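Local coordinates for fumarylacetoacetate hydrolase (Burkholderia xenovorans, PDB 5TI1), which hydrolyses fumarylacetoacetate to fumarate and acetoacetate, the final step of phenylalanine and tyrosine breakdown, at the interface of chains A and B. Coordinates in Å, arbitrary orientation; residue numbers count along the deposited sequence, not the author numbering. Chains: chain A/B, Fumarylacetoacetate hydrolase.

Contact 1: the interface of chains A and B. Residues chain A 271, 273-276; chain B 273-275.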
loop_
_atom_site.group_PDB
_atom_site.type_symbol
_atom_site.label_atom_id
_atom_site.label_comp_id
_atom_site.label_asym_id
_atom_site.label_seq_id
_atom_site.Cartn_x
_atom_site.Cartn_y
_atom_site.Cartn_z
ATOM N N TYR A 271 6.320 -12.387 12.166
ATOM C CA TYR A 271 6.226 -10.930 12.283
ATOM C C TYR A 271 7.467 -10.239 12.850
ATOM O O TYR A 271 7.567 -9.015 12.726
ATOM C CB TYR A 271 4.999 -10.540 13.124
ATOM C CG TYR A 271 5.240 -10.496 14.615
ATOM C CD1 TYR A 271 5.314 -11.666 15.368
ATOM C CD2 TYR A 271 5.398 -9.284 15.270
ATOM C CE1 TYR A 271 5.537 -11.627 16.732
ATOM C CE2 TYR A 271 5.627 -9.232 16.637
ATOM C CZ TYR A 271 5.692 -10.405 17.362
ATOM O OH TYR A 271 5.918 -10.343 18.718
ATOM N N PRO A 273 11.258 -9.196 12.509
ATOM C CA PRO A 273 11.062 -7.878 13.117
ATOM C C PRO A 273 10.284 -6.867 12.267
ATOM O O PRO A 273 10.206 -5.694 12.640
ATOM C CB PRO A 273 12.490 -7.401 13.280
ATOM C CG PRO A 273 13.111 -7.854 11.980
ATOM C CD PRO A 273 12.443 -9.186 11.634
ATOM N N LEU A 274 9.732 -7.293 11.135
ATOM C CA LEU A 274 9.167 -6.357 10.170
ATOM C C LEU A 274 7.658 -6.194 10.302
ATOM O O LEU A 274 7.059 -5.408 9.552
ATOM C CB LEU A 274 9.536 -6.796 8.747
ATOM C CG LEU A 274 11.052 -6.884 8.491
ATOM C CD1 LEU A 274 11.307 -7.366 7.074
ATOM C CD2 LEU A 274 11.792 -5.561 8.769
ATOM N N GLY A 275 7.032 -6.896 11.245
ATOM C CA GLY A 275 5.629 -6.712 11.524
ATOM C C GLY A 275 4.743 -7.727 10.838
ATOM O O GLY A 275 5.208 -8.644 10.146
ATOM N N PRO A 276 3.436 -7.585 11.026
ATOM C CA PRO A 276 2.511 -8.556 10.434
ATOM C C PRO A 276 2.506 -8.421 8.924
ATOM O O PRO A 276 2.615 -7.323 8.375
ATOM C CB PRO A 276 1.152 -8.189 11.048
ATOM C CG PRO A 276 1.281 -6.763 11.460
ATOM C CD PRO A 276 2.745 -6.562 11.830
ATOM N N PRO B 273 5.852 -3.479 18.041
ATOM C CA PRO B 273 6.013 -4.747 17.322
ATOM C C PRO B 273 5.504 -4.773 15.881
ATOM O O PRO B 273 5.557 -5.839 15.272
ATOM C CB PRO B 273 5.170 -5.701 18.161
ATOM C CG PRO B 273 4.000 -4.844 18.560
ATOM C CD PRO B 273 4.552 -3.429 18.733
ATOM N N LEU B 274 4.999 -3.661 15.356
ATOM C CA LEU B 274 4.324 -3.682 14.063
ATOM C C LEU B 274 5.238 -3.335 12.893
ATOM O O LEU B 274 4.752 -3.237 11.761
ATOM C CB LEU B 274 3.125 -2.730 14.075
ATOM C CG LEU B 274 2.054 -3.015 15.138
ATOM C CD1 LEU B 274 1.019 -1.903 15.172
ATOM C CD2 LEU B 274 1.385 -4.381 14.933
ATOM N N GLY B 275 6.533 -3.143 13.131
ATOM C CA GLY B 275 7.488 -2.988 12.059
ATOM C C GLY B 275 7.874 -1.552 11.762
ATOM O O GLY B 275 7.386 -0.599 12.378
HETATM O O HOH W 1 4.913 -3.796 8.960
#
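A:Tyr271 and B:Pro273 meet where the same loop of two FAH-family subunits comes together around a two-fold axis, an instance of a symmetric contact in which backbone and side chains both take part. Side-chain packing comes first. The tyrosine presents an edge of its ring, and the carbonyl oxygen O of B:Pro273 lies in the ring plane, 3.4 Å from CD2. Such an approach sets a partly negative oxygen against the ring's slightly positive rim, which is probably mildly favourable. On the same edge, CE2 also touches the pyrrolidine carbon CB of B:Pro273 at 3.9 Å, and the two side chains slant across one another. The ring is carried there by a first torsion that places CG between the backbone N and the carbonyl carbon (chi1 87°). B:Pro273 loses 47 Å² of surface to the partner, and A:Tyr271 31 Å². Further along the loop the pyrrolidine carbon CD of A:Pro276 rests against B:Leu274, 4.0 Å from the methyl carbon CD2.

A further kind of contact is backbone against backbone. O of B:Leu274 lies 3.6 Å from CA of A:Gly275, which comes up beside the C=O bond, and in the symmetry mate CA of B:Gly275 lies likewise beside the carbonyl of A:Leu274, 3.5 Å from its O. Both glycines have positive phi, near 100°, and the lack of a side chain probably allows the close approach. A:Pro273 and B:Pro273 each follow a cis peptide bond, which presumably shapes the turn leading into this crossing.

Polar linkage is supplied by solvent. Water 1 is shared by the two leucine carbonyls, 2.7 Å from O of A:Leu274 and 2.9 Å from O of B:Leu274, so it ties together two groups that can only accept hydrogen bonds. A:Tyr271 is expected to take part in substrate binding, and the patch centre lies about 13 Å from A:His160, the predicted proton acceptor.

Contact 2: the interface of chains A and B. Residues chain A 189, 277-278; chain B 152, 154, 187, 360.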
loop_
_atom_site.group_PDB
_atom_site.type_symbol
_atom_site.label_atom_id
_atom_site.label_comp_id
_atom_site.label_asym_id
_atom_site.label_seq_id
_atom_site.Cartn_x
_atom_site.Cartn_y
_atom_site.Cartn_z
ATOM N N ARG A 189 -2.271 -3.795 3.379
ATOM C CA ARG A 189 -2.343 -4.171 1.975
ATOM C C ARG A 189 -3.655 -3.654 1.389
ATOM O O ARG A 189 -4.728 -4.200 1.677
ATOM C CB ARG A 189 -2.238 -5.687 1.824
ATOM C CG ARG A 189 -2.284 -6.185 0.388
ATOM C CD ARG A 189 -0.926 -6.017 -0.313
ATOM N NE ARG A 189 -1.018 -6.416 -1.712
ATOM C CZ ARG A 189 -0.080 -6.201 -2.630
ATOM N NH1 ARG A 189 1.055 -5.574 -2.320
ATOM N NH2 ARG A 189 -0.295 -6.594 -3.873
ATOM N N PHE A 277 2.382 -9.555 8.246
ATOM C CA PHE A 277 2.423 -9.526 6.795
ATOM C C PHE A 277 1.385 -10.494 6.229
ATOM O O PHE A 277 0.213 -10.126 6.086
ATOM C CB PHE A 277 3.847 -9.844 6.313
ATOM C CG PHE A 277 4.029 -9.706 4.835
ATOM C CD1 PHE A 277 3.565 -8.581 4.170
ATOM C CD2 PHE A 277 4.664 -10.703 4.103
ATOM C CE1 PHE A 277 3.741 -8.443 2.797
ATOM C CE2 PHE A 277 4.832 -10.579 2.730
ATOM C CZ PHE A 277 4.367 -9.450 2.077
ATOM N N ASN A 278 1.790 -11.733 5.931
ATOM C CA ASN A 278 0.841 -12.698 5.366
ATOM C C ASN A 278 -0.360 -12.924 6.281
ATOM O O ASN A 278 -1.453 -13.227 5.798
ATOM C CB ASN A 278 1.535 -14.025 5.076
ATOM C CG ASN A 278 2.273 -14.024 3.733
ATOM O OD1 ASN A 278 1.978 -13.229 2.845
ATOM N ND2 ASN A 278 3.226 -14.933 3.585
ATOM N N THR B 152 5.677 -3.576 -1.744
ATOM C CA THR B 152 6.097 -4.535 -0.737
ATOM C C THR B 152 7.617 -4.544 -0.687
ATOM O O THR B 152 8.270 -4.461 -1.731
ATOM C CB THR B 152 5.589 -5.943 -1.086
ATOM O OG1 THR B 152 4.156 -5.952 -1.125
ATOM C CG2 THR B 152 6.097 -6.964 -0.079
ATOM N N PHE B 154 11.058 -6.635 0.881
ATOM C CA PHE B 154 11.556 -7.828 1.527
ATOM C C PHE B 154 12.865 -7.510 2.245
ATOM O O PHE B 154 13.183 -6.341 2.508
ATOM C CB PHE B 154 11.680 -8.948 0.486
ATOM C CG PHE B 154 10.350 -9.440 -0.004
ATOM C CD1 PHE B 154 9.667 -10.439 0.689
ATOM C CD2 PHE B 154 9.755 -8.873 -1.124
ATOM C CE1 PHE B 154 8.420 -10.879 0.259
ATOM C CE2 PHE B 154 8.503 -9.307 -1.560
ATOM C CZ PHE B 154 7.837 -10.312 -0.864
ATOM N N ASN B 187 4.578 -4.686 4.113
ATOM C CA ASN B 187 3.998 -3.706 3.194
ATOM C C ASN B 187 4.734 -2.378 3.331
ATOM O O ASN B 187 4.936 -1.886 4.444
ATOM C CB ASN B 187 2.517 -3.462 3.476
ATOM C CG ASN B 187 1.693 -4.709 3.398
ATOM O OD1 ASN B 187 1.162 -5.156 4.401
ATOM N ND2 ASN B 187 1.580 -5.281 2.211
ATOM N N HIS B 360 4.768 -14.166 -0.882
ATOM C CA HIS B 360 3.830 -13.042 -0.812
ATOM C C HIS B 360 2.380 -13.501 -0.961
ATOM O O HIS B 360 1.482 -12.979 -0.293
ATOM C CB HIS B 360 4.160 -12.010 -1.894
ATOM C CG HIS B 360 3.648 -10.631 -1.598
ATOM N ND1 HIS B 360 2.488 -10.397 -0.888
ATOM C CD2 HIS B 360 4.149 -9.409 -1.910
ATOM C CE1 HIS B 360 2.295 -9.093 -0.781
ATOM N NE2 HIS B 360 3.286 -8.471 -1.395
HETATM O O HOH W 2 3.411 -5.167 -3.911
HETATM O O HOH W 3 2.215 -4.258 0.067
HETATM O O HOH W 4 -0.398 -14.306 0.905
#
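A:Phe277 stands on B:His360: its ring tip CZ points down over the centre of the imidazole face, 3.5 Å from CE1, and the side chains cross at about a right angle. The phenylalanine reaches across because its CG lies anti to the backbone N (chi1 -174°). Methyl CG2 of B:Thr152 packs against the same CZ, while the amide nitrogen ND2 of B:Asn187 lies in the ring plane at the edge. The imidazole is steadied from its own side, NE2 being hydrogen-bonded to the hydroxyl OG1 of B:Thr152 at 2.7 Å.

A:Arg189, its chain bent at chi2 (79°), lays CD against ND2 of B:Asn187 (3.6 Å). Its guanidinium, turned 67° from the imidazole plane, has CE1 of B:His360 near the rim of one face. At its edge, NH1 gives in-plane hydrogen bonds to water 2 at 2.9 Å and water 3 at 3.0 Å. Both waters also bond to the threonine hydroxyl, and water 3 receives ND2 of B:Asn187 as well, giving a solvent-mediated link between subunits. Water 4 lies between the side-chain OD1 of A:Asn278 and the backbone O of B:His360, 2.6 Å from the latter.

In the fold, A:Phe277 directly precedes helix 278-281, and its chain B partners come from strands 151-154 and 185-188 and the end of helix 353-362; B:Thr152 adjoins the magnesium ligand B:Asp153.

Contact 1 and contact 2 lie about 11 Å apart and share the chain A segment 271-278, to which contact 2 adds A:Arg189; the segment runs from the proline-rich loop of contact 1 into the helix start of contact 2. On chain B they differ: contact 1 meets the equivalent loop near the two-fold axis, whereas contact 2 reaches strands and a helix away from it. The segment thus pairs with its own copy and then grips the neighbouring subunit's body, with contact 1 centred about 13 Å from A:His160 and contact 2 about 16 Å from B:His160, as expected if the dimer is the working form.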